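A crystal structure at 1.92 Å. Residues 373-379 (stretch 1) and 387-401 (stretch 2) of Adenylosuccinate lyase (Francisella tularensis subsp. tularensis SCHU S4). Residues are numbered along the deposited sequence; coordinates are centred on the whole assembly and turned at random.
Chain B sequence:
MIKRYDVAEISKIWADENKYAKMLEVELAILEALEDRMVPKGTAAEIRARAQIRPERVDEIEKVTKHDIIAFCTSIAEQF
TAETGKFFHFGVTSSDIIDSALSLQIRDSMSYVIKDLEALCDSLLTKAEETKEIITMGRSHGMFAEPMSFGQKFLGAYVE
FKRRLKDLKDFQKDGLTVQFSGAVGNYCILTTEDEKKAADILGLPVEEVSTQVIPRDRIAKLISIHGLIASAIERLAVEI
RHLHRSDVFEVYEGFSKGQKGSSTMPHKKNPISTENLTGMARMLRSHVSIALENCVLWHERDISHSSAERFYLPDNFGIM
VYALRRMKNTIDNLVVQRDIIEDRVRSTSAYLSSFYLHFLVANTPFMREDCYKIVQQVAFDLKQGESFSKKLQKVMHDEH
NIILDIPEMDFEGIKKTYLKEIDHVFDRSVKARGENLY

Stretch 1 373-379: KIVQQVA
Stretch 2, residues 387-401: SFSKKLQKVMHDEHN

How do the two backbones lie against each other? Residues 373-379 belong to a longer helix, and a second helix begins at Phe-388; their axes approach to 10.0 Å, with N-to-C directions 125° apart, an oblique crossing, between perpendicular and antiparallel. Val-378 CA lies 6.2 Å from Leu-392 CA, and Ala-379 CA 7.2 Å from Phe-388 CA. Most residues from Lys-373 to Ala-379 and from Phe-388 to Glu-399 lie near -60/-45, with psi falling to about -63° at Gln-377 and Ser-389 and N(i+4)-to-O(i) hydrogen bonds along both helices; His-400 is at -119/0. Ser-387 (-82/111, chi1 t) caps the second helix, its OG accepting from Lys-390 N at 3.3 Å; Asn-401 leaves helical geometry with positive phi (58/38).

What fills the space around the close Val-378 and Leu-392 backbone pair? Val-378 (chi1 t) points toward the second helix and sits as a knob among Phe-388, Lys-391, Leu-392 and Val-395. Its CG1 is 3.5 Å from Phe-388 CE1, while its CG2 meets Leu-392 CD1 at 3.7 Å and Val-395 CG2 at 3.8 Å. One branched side chain thus packs against successive turns.

How does Phe-388 reach the first helix? Its CA-to-CB bond points sideways, but chi1 t and chi2 -44° bring the ring nearer. Phe-388 CZ lies 3.7 Å from Ala-379 CB and 3.9 Å from Val-375 CG1 (Val-375 chi1 t), and Val-375 O approaches the ring edge.

What extends the contact toward His-400? Ile-374 (m, t) places CG2 3.7 Å from Leu-392 CD1 (Leu-392 t, p) and CD1 3.6 Å from Met-396 CE, with chi angles of -108°, 40° and -115° for Met-396; Ile-374 CD1 also lies 4.0 Å from His-400 CE1 (His-400 chi1 m, chi2 88°). A polar link joins two longer side chains: the extended Gln-377 (t, t, chi3 14°) donates from NE2 to Glu-399 OE2 at 3.3 Å, with Glu-399 at -66°, -135° and 15°. This is the only hydrogen bond between the stretches; apolar packing dominates the rest.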

# COMPACT_ATOMS: atom_id res chain seq x y z
N LYS B 373 -27.76 21.72 -36.57
CA LYS B 373 -29.14 22.18 -36.50
C LYS B 373 -30.05 21.33 -37.39
O LYS B 373 -31.16 20.98 -36.99
CB LYS B 373 -29.24 23.66 -36.87
CG LYS B 373 -28.53 24.58 -35.89
CD LYS B 373 -29.29 25.88 -35.70
CE LYS B 373 -28.79 26.64 -34.48
NZ LYS B 373 -29.67 27.81 -34.15
N ILE B 374 -29.57 21.00 -38.58
CA ILE B 374 -30.28 20.14 -39.52
C ILE B 374 -30.63 18.79 -38.88
O ILE B 374 -31.78 18.34 -38.94
CB ILE B 374 -29.47 19.89 -40.80
CG1 ILE B 374 -29.12 21.21 -41.49
CG2 ILE B 374 -30.23 18.99 -41.76
CD1 ILE B 374 -28.12 21.08 -42.62
N VAL B 375 -29.64 18.16 -38.26
CA VAL B 375 -29.87 16.90 -37.56
C VAL B 375 -30.79 17.12 -36.35
O VAL B 375 -31.66 16.30 -36.08
CB VAL B 375 -28.55 16.23 -37.11
CG1 VAL B 375 -28.83 14.96 -36.31
CG2 VAL B 375 -27.68 15.90 -38.31
N GLN B 376 -30.60 18.23 -35.65
CA GLN B 376 -31.47 18.55 -34.52
C GLN B 376 -32.89 18.86 -35.01
O GLN B 376 -33.86 18.63 -34.29
CB GLN B 376 -30.93 19.74 -33.72
CG GLN B 376 -31.67 19.96 -32.39
CD GLN B 376 -31.36 21.30 -31.75
OE1 GLN B 376 -30.48 22.03 -32.21
NE2 GLN B 376 -32.08 21.63 -30.68
N GLN B 377 -33.00 19.36 -36.24
CA GLN B 377 -34.30 19.64 -36.85
C GLN B 377 -35.10 18.37 -37.10
O GLN B 377 -36.18 18.19 -36.52
CB GLN B 377 -34.13 20.41 -38.16
CG GLN B 377 -35.41 20.53 -38.97
CD GLN B 377 -35.24 21.30 -40.26
OE1 GLN B 377 -34.12 21.54 -40.71
NE2 GLN B 377 -36.36 21.69 -40.87
N VAL B 378 -34.59 17.51 -37.97
CA VAL B 378 -35.22 16.24 -38.30
C VAL B 378 -35.53 15.43 -37.04
O VAL B 378 -36.61 14.84 -36.92
CB VAL B 378 -34.33 15.41 -39.26
CG1 VAL B 378 -34.79 13.96 -39.30
CG2 VAL B 378 -34.35 16.00 -40.65
N ALA B 379 -34.60 15.43 -36.09
CA ALA B 379 -34.72 14.63 -34.88
C ALA B 379 -35.93 14.98 -34.02
O ALA B 379 -36.59 14.09 -33.48
CB ALA B 379 -33.45 14.73 -34.05
N SER B 387 -38.35 6.62 -40.37
CA SER B 387 -36.92 6.47 -40.67
C SER B 387 -36.15 7.79 -40.61
O SER B 387 -36.34 8.65 -41.47
CB SER B 387 -36.73 5.83 -42.04
OG SER B 387 -35.37 5.89 -42.43
N PHE B 388 -35.28 7.92 -39.62
CA PHE B 388 -34.43 9.10 -39.46
C PHE B 388 -33.65 9.36 -40.75
O PHE B 388 -33.60 10.49 -41.23
CB PHE B 388 -33.47 8.90 -38.27
CG PHE B 388 -32.92 10.19 -37.69
CD1 PHE B 388 -32.46 11.22 -38.50
CD2 PHE B 388 -32.84 10.35 -36.31
CE1 PHE B 388 -31.95 12.39 -37.96
CE2 PHE B 388 -32.33 11.52 -35.76
CZ PHE B 388 -31.89 12.54 -36.58
N SER B 389 -33.07 8.30 -41.31
CA SER B 389 -32.26 8.42 -42.52
C SER B 389 -33.02 9.02 -43.70
O SER B 389 -32.67 10.09 -44.20
CB SER B 389 -31.67 7.06 -42.92
OG SER B 389 -30.66 6.65 -42.01
N LYS B 390 -34.08 8.34 -44.14
CA LYS B 390 -34.85 8.78 -45.30
C LYS B 390 -35.39 10.20 -45.17
O LYS B 390 -35.46 10.94 -46.15
CB LYS B 390 -35.99 7.80 -45.60
CG LYS B 390 -35.53 6.50 -46.24
CD LYS B 390 -34.73 6.77 -47.51
CE LYS B 390 -33.32 6.17 -47.46
NZ LYS B 390 -32.38 6.90 -46.57
N LYS B 391 -35.77 10.58 -43.95
CA LYS B 391 -36.28 11.92 -43.68
C LYS B 391 -35.20 12.97 -43.80
O LYS B 391 -35.43 14.05 -44.34
CB LYS B 391 -36.89 11.96 -42.28
CG LYS B 391 -38.13 11.10 -42.16
CD LYS B 391 -38.53 10.89 -40.72
CE LYS B 391 -40.02 10.65 -40.65
NZ LYS B 391 -40.78 11.71 -41.37
N LEU B 392 -34.02 12.67 -43.27
CA LEU B 392 -32.89 13.58 -43.39
C LEU B 392 -32.48 13.71 -44.86
O LEU B 392 -32.25 14.81 -45.35
CB LEU B 392 -31.70 13.07 -42.57
CG LEU B 392 -30.51 14.02 -42.49
CD1 LEU B 392 -30.92 15.31 -41.83
CD2 LEU B 392 -29.35 13.36 -41.74
N GLN B 393 -32.41 12.56 -45.53
CA GLN B 393 -32.15 12.48 -46.96
C GLN B 393 -33.12 13.34 -47.76
O GLN B 393 -32.75 13.96 -48.76
CB GLN B 393 -32.25 11.03 -47.41
CG GLN B 393 -32.19 10.81 -48.91
CD GLN B 393 -31.33 9.62 -49.28
OE1 GLN B 393 -30.31 9.37 -48.65
NE2 GLN B 393 -31.74 8.88 -50.30
N LYS B 394 -34.37 13.37 -47.31
CA LYS B 394 -35.41 14.17 -47.94
C LYS B 394 -35.05 15.65 -47.88
O LYS B 394 -34.98 16.33 -48.90
CB LYS B 394 -36.75 13.93 -47.23
CG LYS B 394 -37.98 14.38 -48.01
CD LYS B 394 -39.17 14.56 -47.08
CE LYS B 394 -39.51 13.27 -46.33
NZ LYS B 394 -40.07 13.55 -44.97
N VAL B 395 -34.82 16.14 -46.66
CA VAL B 395 -34.50 17.54 -46.39
C VAL B 395 -33.26 18.02 -47.15
O VAL B 395 -33.24 19.12 -47.70
CB VAL B 395 -34.27 17.79 -44.88
CG1 VAL B 395 -34.11 19.27 -44.60
CG2 VAL B 395 -35.41 17.22 -44.07
N MET B 396 -32.23 17.18 -47.15
CA MET B 396 -30.98 17.49 -47.83
C MET B 396 -31.20 17.83 -49.31
O MET B 396 -30.67 18.82 -49.81
CB MET B 396 -30.00 16.33 -47.70
CG MET B 396 -28.84 16.62 -46.75
SD MET B 396 -29.33 17.53 -45.27
CE MET B 396 -28.42 19.04 -45.53
N HIS B 397 -31.88 16.94 -50.03
CA HIS B 397 -32.25 17.26 -51.40
C HIS B 397 -33.26 18.37 -51.48
O HIS B 397 -33.12 19.31 -52.29
CB HIS B 397 -32.77 16.02 -52.10
CG HIS B 397 -33.01 16.21 -53.58
ND1 HIS B 397 -32.10 15.89 -54.51
CD2 HIS B 397 -34.11 16.72 -54.27
CE1 HIS B 397 -32.58 16.17 -55.74
NE2 HIS B 397 -33.82 16.68 -55.59
N ASP B 398 -34.30 18.27 -50.65
CA ASP B 398 -35.40 19.24 -50.66
C ASP B 398 -35.06 20.66 -50.19
O ASP B 398 -35.46 21.64 -50.83
CB ASP B 398 -36.57 18.71 -49.84
CG ASP B 398 -37.48 17.79 -50.64
OD1 ASP B 398 -37.05 17.32 -51.71
OD2 ASP B 398 -38.62 17.54 -50.19
N GLU B 399 -34.48 20.76 -49.01
CA GLU B 399 -33.97 22.03 -48.50
C GLU B 399 -32.74 22.57 -49.25
O GLU B 399 -32.66 23.76 -49.54
CB GLU B 399 -33.67 21.93 -47.01
CG GLU B 399 -34.91 21.73 -46.14
CD GLU B 399 -34.92 22.63 -44.92
OE1 GLU B 399 -34.12 23.59 -44.88
OE2 GLU B 399 -35.72 22.37 -44.00
N HIS B 400 -31.79 21.69 -49.53
CA HIS B 400 -30.49 22.10 -50.03
C HIS B 400 -30.07 21.60 -51.39
O HIS B 400 -28.96 21.92 -51.86
CB HIS B 400 -29.41 21.79 -49.00
CG HIS B 400 -29.78 22.18 -47.59
ND1 HIS B 400 -30.45 21.36 -46.77
CD2 HIS B 400 -29.57 23.36 -46.88
CE1 HIS B 400 -30.65 21.97 -45.59
NE2 HIS B 400 -30.11 23.20 -45.66
N ASN B 401 -30.92 20.81 -52.04
CA ASN B 401 -30.58 20.28 -53.36
C ASN B 401 -29.30 19.44 -53.37
O ASN B 401 -28.52 19.49 -54.33
CB ASN B 401 -30.47 21.41 -54.38
CG ASN B 401 -30.66 20.94 -55.81
OD1 ASN B 401 -31.39 21.56 -56.59
ND2 ASN B 401 -30.01 19.84 -56.16